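Local coordinates for protein superoxide dismutase (Candida albicans, PDB 4GUN) that probably converts superoxide into hydrogen peroxide and oxygen as a manganese-dependent dismutase of the iron/manganese family, at residues Ala110-Val115 / Leu147-Thr152; Phe136-Lys141 / Asp156-Pro161; Val164-Ile169 / Ala198-Arg203. The protein carries 2 engineered substitutions. All coordinates share one frame; numbering follows the deposited sequence.

Contact 1: Ala110-Val115 / Leu147-Thr152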
loop_
_atom_site.group_PDB
_atom_site.type_symbol
_atom_site.label_atom_id
_atom_site.label_comp_id
_atom_site.label_asym_id
_atom_site.label_seq_id
_atom_site.Cartn_x
_atom_site.Cartn_y
_atom_site.Cartn_z
ATOM N N ALA A 110 20.462 7.897 -26.652
ATOM C CA ALA A 110 19.211 7.987 -27.420
ATOM C C ALA A 110 18.069 8.595 -26.599
ATOM O O ALA A 110 17.385 9.496 -27.081
ATOM C CB ALA A 110 18.808 6.604 -27.925
ATOM N N GLN A 111 17.870 8.104 -25.363
ATOM C CA GLN A 111 16.767 8.520 -24.488
ATOM C C GLN A 111 16.938 9.766 -23.634
ATOM O O GLN A 111 15.950 10.461 -23.418
ATOM C CB GLN A 111 16.365 7.359 -23.585
ATOM C CG GLN A 111 15.727 6.192 -24.333
ATOM C CD GLN A 111 15.126 5.206 -23.381
ATOM O OE1 GLN A 111 15.579 4.077 -23.277
ATOM N NE2 GLN A 111 14.104 5.614 -22.649
ATOM N N TYR A 112 18.135 9.993 -23.060
ATOM C CA TYR A 112 18.419 11.095 -22.110
ATOM C C TYR A 112 19.421 12.136 -22.587
ATOM O O TYR A 112 19.570 13.171 -21.932
ATOM C CB TYR A 112 18.904 10.523 -20.758
ATOM C CG TYR A 112 17.921 9.557 -20.135
ATOM C CD1 TYR A 112 16.833 10.018 -19.408
ATOM C CD2 TYR A 112 18.077 8.179 -20.281
ATOM C CE1 TYR A 112 15.928 9.136 -18.827
ATOM C CE2 TYR A 112 17.167 7.285 -19.718
ATOM C CZ TYR A 112 16.087 7.770 -19.006
ATOM O OH TYR A 112 15.187 6.901 -18.444
ATOM N N GLY A 113 20.115 11.851 -23.689
ATOM C CA GLY A 113 21.123 12.750 -24.241
ATOM C C GLY A 113 22.481 12.543 -23.601
ATOM O O GLY A 113 23.488 12.498 -24.305
ATOM N N SER A 114 22.508 12.369 -22.253
ATOM C CA SER A 114 23.727 12.192 -21.444
ATOM C C SER A 114 23.475 11.443 -20.154
ATOM O O SER A 114 22.340 11.416 -19.658
ATOM C CB SER A 114 24.330 13.552 -21.085
ATOM O OG SER A 114 23.433 14.331 -20.306
ATOM N N VAL A 115 24.560 10.877 -19.590
ATOM C CA VAL A 115 24.609 10.200 -18.289
ATOM C C VAL A 115 24.249 11.225 -17.203
ATOM O O VAL A 115 23.449 10.908 -16.316
ATOM C CB VAL A 115 26.007 9.575 -18.023
ATOM C CG1 VAL A 115 26.046 8.847 -16.677
ATOM C CG2 VAL A 115 26.377 8.621 -19.138
ATOM N N LEU A 147 14.798 2.326 -21.202
ATOM C CA LEU A 147 15.218 2.605 -19.851
ATOM C C LEU A 147 14.169 3.481 -19.180
ATOM O O LEU A 147 13.454 4.237 -19.846
ATOM C CB LEU A 147 16.560 3.359 -19.872
ATOM C CG LEU A 147 17.787 2.602 -20.398
ATOM C CD1 LEU A 147 18.931 3.562 -20.625
ATOM C CD2 LEU A 147 18.199 1.441 -19.447
ATOM N N ASP A 148 14.091 3.379 -17.847
ATOM C CA ASP A 148 13.212 4.203 -17.031
ATOM C C ASP A 148 13.800 4.245 -15.635
ATOM O O ASP A 148 14.619 3.392 -15.297
ATOM C CB ASP A 148 11.774 3.661 -17.012
ATOM C CG ASP A 148 10.690 4.616 -16.487
ATOM O OD1 ASP A 148 10.877 5.872 -16.592
ATOM O OD2 ASP A 148 9.649 4.118 -16.011
ATOM N N VAL A 149 13.440 5.262 -14.853
ATOM C CA VAL A 149 13.886 5.369 -13.462
ATOM C C VAL A 149 12.628 5.121 -12.625
ATOM O O VAL A 149 11.612 5.789 -12.853
ATOM C CB VAL A 149 14.587 6.719 -13.092
ATOM C CG1 VAL A 149 15.182 6.649 -11.680
ATOM C CG2 VAL A 149 15.680 7.082 -14.104
ATOM N N VAL A 150 12.682 4.135 -11.706
ATOM C CA VAL A 150 11.557 3.745 -10.828
ATOM C C VAL A 150 12.004 3.729 -9.345
ATOM O O VAL A 150 13.190 3.628 -9.062
ATOM C CB VAL A 150 10.932 2.376 -11.277
ATOM C CG1 VAL A 150 11.909 1.233 -11.110
ATOM C CG2 VAL A 150 9.631 2.053 -10.542
ATOM N N THR A 151 11.057 3.854 -8.419
ATOM C CA THR A 151 11.362 3.743 -6.991
ATOM C C THR A 151 10.542 2.610 -6.391
ATOM O O THR A 151 9.454 2.307 -6.880
ATOM C CB THR A 151 11.104 5.043 -6.212
ATOM O OG1 THR A 151 9.717 5.352 -6.291
ATOM C CG2 THR A 151 11.988 6.196 -6.659
ATOM N N THR A 152 11.056 2.000 -5.322
ATOM C CA THR A 152 10.331 0.971 -4.594
ATOM C C THR A 152 10.369 1.371 -3.131
ATOM O O THR A 152 11.280 2.102 -2.728
ATOM C CB THR A 152 10.885 -0.442 -4.849
ATOM O OG1 THR A 152 12.090 -0.644 -4.112
ATOM C CG2 THR A 152 11.050 -0.781 -6.347
HETATM O O HOH W 1 13.107 7.910 -17.109
#
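Gln111 and Tyr112, the last residues of helix 103-112, meet Leu147 and Asp148 near the start of strand 146-153, one of the two outer strands of the sheet within this chain, in the C-terminal alpha/beta domain of the iron/manganese superoxide dismutase fold. Gln111 comes first and spends its amide on the backbone of one residue. Its OE1 accepts Leu147 N at 2.8 Å, with a nearly straight N-H (178°) lying in the carbonyl plane on a lone pair, while NE2 donates to Leu147 O at 3.2 Å. This paired grip fixes which way round the amide sits, with the nitrogen tilted 21° from the carbonyl plane of Leu147. Further bonds hold the same amide: OE1 also receives Gln107 NE2, and NE2 reaches Asn143 O of the second subunit, tying the helix end to a subunit interface. Next in sequence, Tyr112 directs its ring toward the strand, and the ring edge meets Leu147 near the ring plane, CE2 lying 4.0 Å from Leu147 CB. Leu118 and Ile121 of helix 115-127 also pack against this ring. At the ring's far end, Tyr112 OH is 2.7 Å from a water, which donates a hydrogen bond to Asp148 OD1.

Contact 2: Phe136-Lys141 / Asp156-Pro161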
loop_
_atom_site.group_PDB
_atom_site.type_symbol
_atom_site.label_atom_id
_atom_site.label_comp_id
_atom_site.label_asym_id
_atom_site.label_seq_id
_atom_site.Cartn_x
_atom_site.Cartn_y
_atom_site.Cartn_z
ATOM N N PHE A 136 15.806 2.687 -8.951
ATOM C CA PHE A 136 16.440 1.800 -9.908
ATOM C C PHE A 136 16.373 2.401 -11.302
ATOM O O PHE A 136 15.343 2.933 -11.699
ATOM C CB PHE A 136 15.757 0.409 -9.957
ATOM C CG PHE A 136 15.703 -0.414 -8.695
ATOM C CD1 PHE A 136 16.625 -1.428 -8.469
ATOM C CD2 PHE A 136 14.666 -0.250 -7.784
ATOM C CE1 PHE A 136 16.550 -2.216 -7.318
ATOM C CE2 PHE A 136 14.591 -1.041 -6.635
ATOM C CZ PHE A 136 15.530 -2.017 -6.413
ATOM N N ILE A 137 17.457 2.235 -12.055
ATOM C CA ILE A 137 17.507 2.486 -13.486
ATOM C C ILE A 137 17.147 1.091 -14.006
ATOM O O ILE A 137 17.793 0.112 -13.605
ATOM C CB ILE A 137 18.905 2.959 -13.979
ATOM C CG1 ILE A 137 19.161 4.413 -13.499
ATOM C CG2 ILE A 137 18.947 2.885 -15.514
ATOM C CD1 ILE A 137 20.615 4.905 -13.582
ATOM N N VAL A 138 16.064 0.985 -14.808
ATOM C CA VAL A 138 15.578 -0.327 -15.270
ATOM C C VAL A 138 15.524 -0.401 -16.784
ATOM O O VAL A 138 15.317 0.618 -17.424
ATOM C CB VAL A 138 14.185 -0.734 -14.658
ATOM C CG1 VAL A 138 14.184 -0.681 -13.135
ATOM C CG2 VAL A 138 13.037 0.097 -15.218
ATOM N N LYS A 139 15.654 -1.619 -17.343
ATOM C CA LYS A 139 15.492 -1.856 -18.788
ATOM C C LYS A 139 14.203 -2.657 -18.959
ATOM O O LYS A 139 13.995 -3.656 -18.272
ATOM C CB LYS A 139 16.698 -2.622 -19.367
ATOM C CG LYS A 139 16.492 -3.187 -20.784
ATOM C CD LYS A 139 17.565 -4.219 -21.106
ATOM C CE LYS A 139 17.634 -4.547 -22.588
ATOM N NZ LYS A 139 18.539 -5.723 -22.840
ATOM N N ASN A 140 13.358 -2.245 -19.908
ATOM C CA ASN A 140 12.112 -2.966 -20.174
ATOM C C ASN A 140 12.323 -3.788 -21.437
ATOM O O ASN A 140 12.578 -3.238 -22.494
ATOM C CB ASN A 140 10.935 -1.981 -20.293
ATOM C CG ASN A 140 9.556 -2.598 -20.356
ATOM O OD1 ASN A 140 9.349 -3.684 -20.870
ATOM N ND2 ASN A 140 8.571 -1.903 -19.827
ATOM N N LYS A 141 12.272 -5.110 -21.310
ATOM C CA LYS A 141 12.496 -6.036 -22.433
ATOM C C LYS A 141 11.378 -6.063 -23.484
ATOM O O LYS A 141 11.620 -6.511 -24.610
ATOM C CB LYS A 141 12.755 -7.456 -21.899
ATOM C CG LYS A 141 14.029 -7.570 -21.062
ATOM C CD LYS A 141 14.280 -8.999 -20.602
ATOM C CE LYS A 141 13.614 -9.291 -19.285
ATOM N NZ LYS A 141 13.627 -10.733 -18.931
ATOM N N ASP A 156 10.989 -3.743 -1.384
ATOM C CA ASP A 156 10.346 -4.111 -2.648
ATOM C C ASP A 156 11.432 -3.992 -3.759
ATOM O O ASP A 156 12.375 -3.198 -3.634
ATOM C CB ASP A 156 9.105 -3.229 -2.912
ATOM C CG ASP A 156 7.988 -3.393 -1.880
ATOM O OD1 ASP A 156 8.076 -4.322 -1.046
ATOM O OD2 ASP A 156 7.029 -2.593 -1.906
ATOM N N THR A 157 11.364 -4.855 -4.771
ATOM C CA THR A 157 12.402 -4.916 -5.811
ATOM C C THR A 157 11.844 -4.891 -7.228
ATOM O O THR A 157 10.633 -4.828 -7.412
ATOM C CB THR A 157 13.310 -6.145 -5.548
ATOM O OG1 THR A 157 14.523 -6.013 -6.299
ATOM C CG2 THR A 157 12.620 -7.487 -5.843
ATOM N N ILE A 158 12.732 -5.007 -8.225
ATOM C CA ILE A 158 12.350 -5.128 -9.634
ATOM C C ILE A 158 12.130 -6.626 -9.857
ATOM O O ILE A 158 13.085 -7.379 -10.032
ATOM C CB ILE A 158 13.411 -4.476 -10.568
ATOM C CG1 ILE A 158 13.658 -2.980 -10.179
ATOM C CG2 ILE A 158 13.028 -4.608 -12.054
ATOM C CD1 ILE A 158 12.403 -2.098 -9.955
ATOM N N SER A 159 10.880 -7.080 -9.711
ATOM C CA SER A 159 10.611 -8.516 -9.801
ATOM C C SER A 159 9.806 -8.944 -11.015
ATOM O O SER A 159 9.681 -10.159 -11.274
ATOM C CB SER A 159 9.990 -9.029 -8.507
ATOM O OG SER A 159 8.720 -8.439 -8.307
ATOM N N ALA A 160 9.278 -7.955 -11.780
ATOM C CA ALA A 160 8.525 -8.251 -12.995
ATOM C C ALA A 160 9.465 -8.953 -13.989
ATOM O O ALA A 160 10.573 -8.450 -14.207
ATOM C CB ALA A 160 7.975 -6.973 -13.599
ATOM N N PRO A 161 9.096 -10.147 -14.535
ATOM C CA PRO A 161 9.997 -10.845 -15.473
ATOM C C PRO A 161 10.498 -10.008 -16.658
ATOM O O PRO A 161 11.662 -10.126 -17.006
ATOM C CB PRO A 161 9.162 -12.037 -15.945
ATOM C CG PRO A 161 8.191 -12.263 -14.850
ATOM C CD PRO A 161 7.837 -10.894 -14.358
#
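Ile158 lays its CG1 over one face of the Phe136 ring, and this CH-pi contact is the dense part of the interface. CG1 stands 3.7 Å from the ring centroid and 16° off the normal, displaced toward the rim, with Phe136 CG its nearest ring atom. The side chains slide past each other in opposite directions, and Ile158 CD1 lies 3.6 Å from Phe136 CD2. Val138 CG1 adds to the cluster, 3.8 Å from Ile158 CG1, and Val150 of strand 146-153 packs on all three residues. Two residues apart on strand 133-140, Phe136 and Val138 point to the same side of the three-stranded antiparallel sheet of the C-terminal domain, where the irregular connection 156-161 between strands 146-153 and 163-170 packs against them. The side chain of Phe136 is about 11 Å from the manganese ion and is not among its ligands. Beyond its CZ, at 4.1 Å, is Thr157 OG1, which is hydrogen-bonded to Asn79 of helix 60-85. The other end of the contact is exposed and much sparser. There the bend of Lys141 at chi3 (-89°) turns CE toward Pro161 O, and NZ beyond it donates a hydrogen bond of 2.8 Å to that oxygen, the nitrogen tilted 24° from the carbonyl plane. CB of Pro161 points away from the strand, and the residue packs on Glu65 of the third subunit.

Contact 3: Val164-Ile169 / Ala198-Arg203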
loop_
_atom_site.group_PDB
_atom_site.type_symbol
_atom_site.label_atom_id
_atom_site.label_comp_id
_atom_site.label_asym_id
_atom_site.label_seq_id
_atom_site.Cartn_x
_atom_site.Cartn_y
_atom_site.Cartn_z
ATOM N N VAL A 164 14.504 -5.472 -15.996
ATOM C CA VAL A 164 15.870 -5.778 -15.555
ATOM C C VAL A 164 16.425 -4.631 -14.706
ATOM O O VAL A 164 16.522 -3.513 -15.213
ATOM C CB VAL A 164 16.818 -6.067 -16.752
ATOM C CG1 VAL A 164 18.161 -6.615 -16.266
ATOM C CG2 VAL A 164 16.182 -7.010 -17.773
ATOM N N PRO A 165 16.831 -4.878 -13.434
ATOM C CA PRO A 165 17.468 -3.793 -12.663
ATOM C C PRO A 165 18.893 -3.542 -13.217
ATOM O O PRO A 165 19.648 -4.495 -13.433
ATOM C CB PRO A 165 17.445 -4.318 -11.217
ATOM C CG PRO A 165 17.388 -5.813 -11.339
ATOM C CD PRO A 165 16.815 -6.162 -12.687
ATOM N N ILE A 166 19.207 -2.286 -13.565
ATOM C CA ILE A 166 20.509 -1.911 -14.164
ATOM C C ILE A 166 21.423 -1.278 -13.104
ATOM O O ILE A 166 22.613 -1.602 -13.021
ATOM C CB ILE A 166 20.335 -1.018 -15.446
ATOM C CG1 ILE A 166 19.343 -1.622 -16.490
ATOM C CG2 ILE A 166 21.684 -0.645 -16.092
ATOM C CD1 ILE A 166 19.673 -3.109 -16.957
ATOM N N ILE A 167 20.847 -0.359 -12.315
ATOM C CA ILE A 167 21.497 0.329 -11.200
ATOM C C ILE A 167 20.536 0.316 -10.029
ATOM O O ILE A 167 19.368 0.676 -10.198
ATOM C CB ILE A 167 21.901 1.799 -11.580
ATOM C CG1 ILE A 167 23.103 1.848 -12.562
ATOM C CG2 ILE A 167 22.139 2.702 -10.328
ATOM C CD1 ILE A 167 24.504 1.429 -11.988
ATOM N N ALA A 168 21.034 -0.064 -8.827
ATOM C CA ALA A 168 20.232 -0.026 -7.606
ATOM C C ALA A 168 20.894 0.977 -6.655
ATOM O O ALA A 168 22.125 0.928 -6.459
ATOM C CB ALA A 168 20.177 -1.404 -6.971
ATOM N N ILE A 169 20.098 1.946 -6.168
ATOM C CA ILE A 169 20.500 2.978 -5.195
ATOM C C ILE A 169 19.668 2.863 -3.908
ATOM O O ILE A 169 18.475 3.163 -3.916
ATOM C CB ILE A 169 20.462 4.434 -5.730
ATOM C CG1 ILE A 169 21.245 4.607 -7.066
ATOM C CG2 ILE A 169 20.975 5.413 -4.642
ATOM C CD1 ILE A 169 22.752 4.432 -6.968
ATOM N N ALA A 198 30.311 -0.269 -15.387
ATOM C CA ALA A 198 30.697 -1.449 -16.171
ATOM C C ALA A 198 29.745 -2.609 -15.824
ATOM O O ALA A 198 29.389 -3.398 -16.705
ATOM C CB ALA A 198 32.139 -1.839 -15.888
ATOM N N GLU A 199 29.303 -2.676 -14.543
ATOM C CA GLU A 199 28.323 -3.667 -14.096
ATOM C C GLU A 199 26.980 -3.366 -14.756
ATOM O O GLU A 199 26.327 -4.288 -15.227
ATOM C CB GLU A 199 28.190 -3.721 -12.550
ATOM C CG GLU A 199 27.145 -4.716 -12.026
ATOM C CD GLU A 199 27.293 -6.180 -12.424
ATOM O OE1 GLU A 199 28.438 -6.613 -12.676
ATOM O OE2 GLU A 199 26.269 -6.898 -12.473
ATOM N N ALA A 200 26.598 -2.074 -14.818
ATOM C CA ALA A 200 25.363 -1.614 -15.437
ATOM C C ALA A 200 25.304 -2.044 -16.926
ATOM O O ALA A 200 24.277 -2.563 -17.388
ATOM C CB ALA A 200 25.270 -0.103 -15.295
ATOM N N GLU A 201 26.428 -1.861 -17.662
ATOM C CA GLU A 201 26.568 -2.259 -19.066
ATOM C C GLU A 201 26.339 -3.778 -19.229
ATOM O O GLU A 201 25.590 -4.202 -20.111
ATOM C CB GLU A 201 27.985 -1.934 -19.570
ATOM C CG GLU A 201 28.293 -0.469 -19.779
ATOM C CD GLU A 201 29.707 -0.214 -20.261
ATOM O OE1 GLU A 201 30.355 -1.152 -20.775
ATOM O OE2 GLU A 201 30.181 0.929 -20.097
ATOM N N SER A 202 26.989 -4.587 -18.381
ATOM C CA SER A 202 26.854 -6.046 -18.412
ATOM C C SER A 202 25.394 -6.465 -18.150
ATOM O O SER A 202 24.885 -7.351 -18.842
ATOM C CB SER A 202 27.787 -6.684 -17.384
ATOM O OG SER A 202 27.694 -8.097 -17.429
ATOM N N ARG A 203 24.717 -5.811 -17.178
ATOM C CA ARG A 203 23.321 -6.099 -16.836
ATOM C C ARG A 203 22.374 -5.840 -17.998
ATOM O O ARG A 203 21.481 -6.653 -18.250
ATOM C CB ARG A 203 22.889 -5.309 -15.603
ATOM C CG ARG A 203 23.467 -5.861 -14.334
ATOM C CD ARG A 203 23.131 -4.972 -13.174
ATOM N NE ARG A 203 23.746 -5.448 -11.937
ATOM C CZ ARG A 203 23.774 -4.754 -10.808
ATOM N NH1 ARG A 203 23.231 -3.542 -10.749
ATOM N NH2 ARG A 203 24.387 -5.238 -9.745
#
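A classic beta bulge, in which Ile166 and Ile167 both face Ile137 of the neighbouring strand, is where strand 163-170 receives the C-terminal helix 197-205 in the C-terminal alpha/beta domain. The strand and helix segments run nearly antiparallel, at 160°, with their axes 7.4 Å apart at closest approach. The small Ala200, which faces the bulge, is consistent with this close approach. Ala200 CB touches both isoleucines, 3.7 Å from Ile166 CG2 and equally far from Ile167 CD1, so one methyl sits between two branches from consecutive residues. The CB of Ile167 points away from the helix, yet CG1, anti to the carbonyl carbon (chi1 -72°), leads to a CD1 that does reach Ala200. Leu104 of helix 103-112 packs against both Ile166 and Ala200, adding to this apolar cluster.

One helical turn on, Arg203 reaches toward the strand, extended from CG to NE. Its aliphatic part passes Ile166 in the opposite sense, with Arg203 CB 4.1 Å from Ile166 CD1, and CD lies 3.5 Å from Pro165 O. NH1 then donates to Ile166 O at 3.1 Å, approaching from above the carbonyl plane, 63° out of it. Glu199, one turn back, lays CG over one face of the guanidinium and forms a salt bridge through OE2 to NE, 3.0 Å long although weak as a hydrogen bond. NH2 is taken by Leu82 O, and NH1 also by Asn86 OD1. The arginine thus joins the helix, the bulged strand and the end of helix 60-85. Its charge is balanced in part by one carboxylate, and its N-H groups are engaged by neutral oxygens, which would be expected to favour the protonated guanidinium and to fix its orientation.

From the N-terminal side, helix 103-112 comes first, and contact 1 closes the chain from it, past helix 115-127 and strand 133-140, onto strand 146-153. Contact 2 starts inside that span and ends beyond it, in the connection 156-161, so contacts 1 and 2 cross. They also touch: Val150 CG1 meets Ile158 CD1, and the two strands bond through Val150 O and Phe136 N. Contact 3 opens after both have closed and loops from strand 163-170 to the C-terminal helix 197-205. Strand 133-140, central in the sheet, joins contact 2 to contact 3 through Ile137 O and Ile166 N. Together the three tie two helices and a connecting loop to one antiparallel sheet.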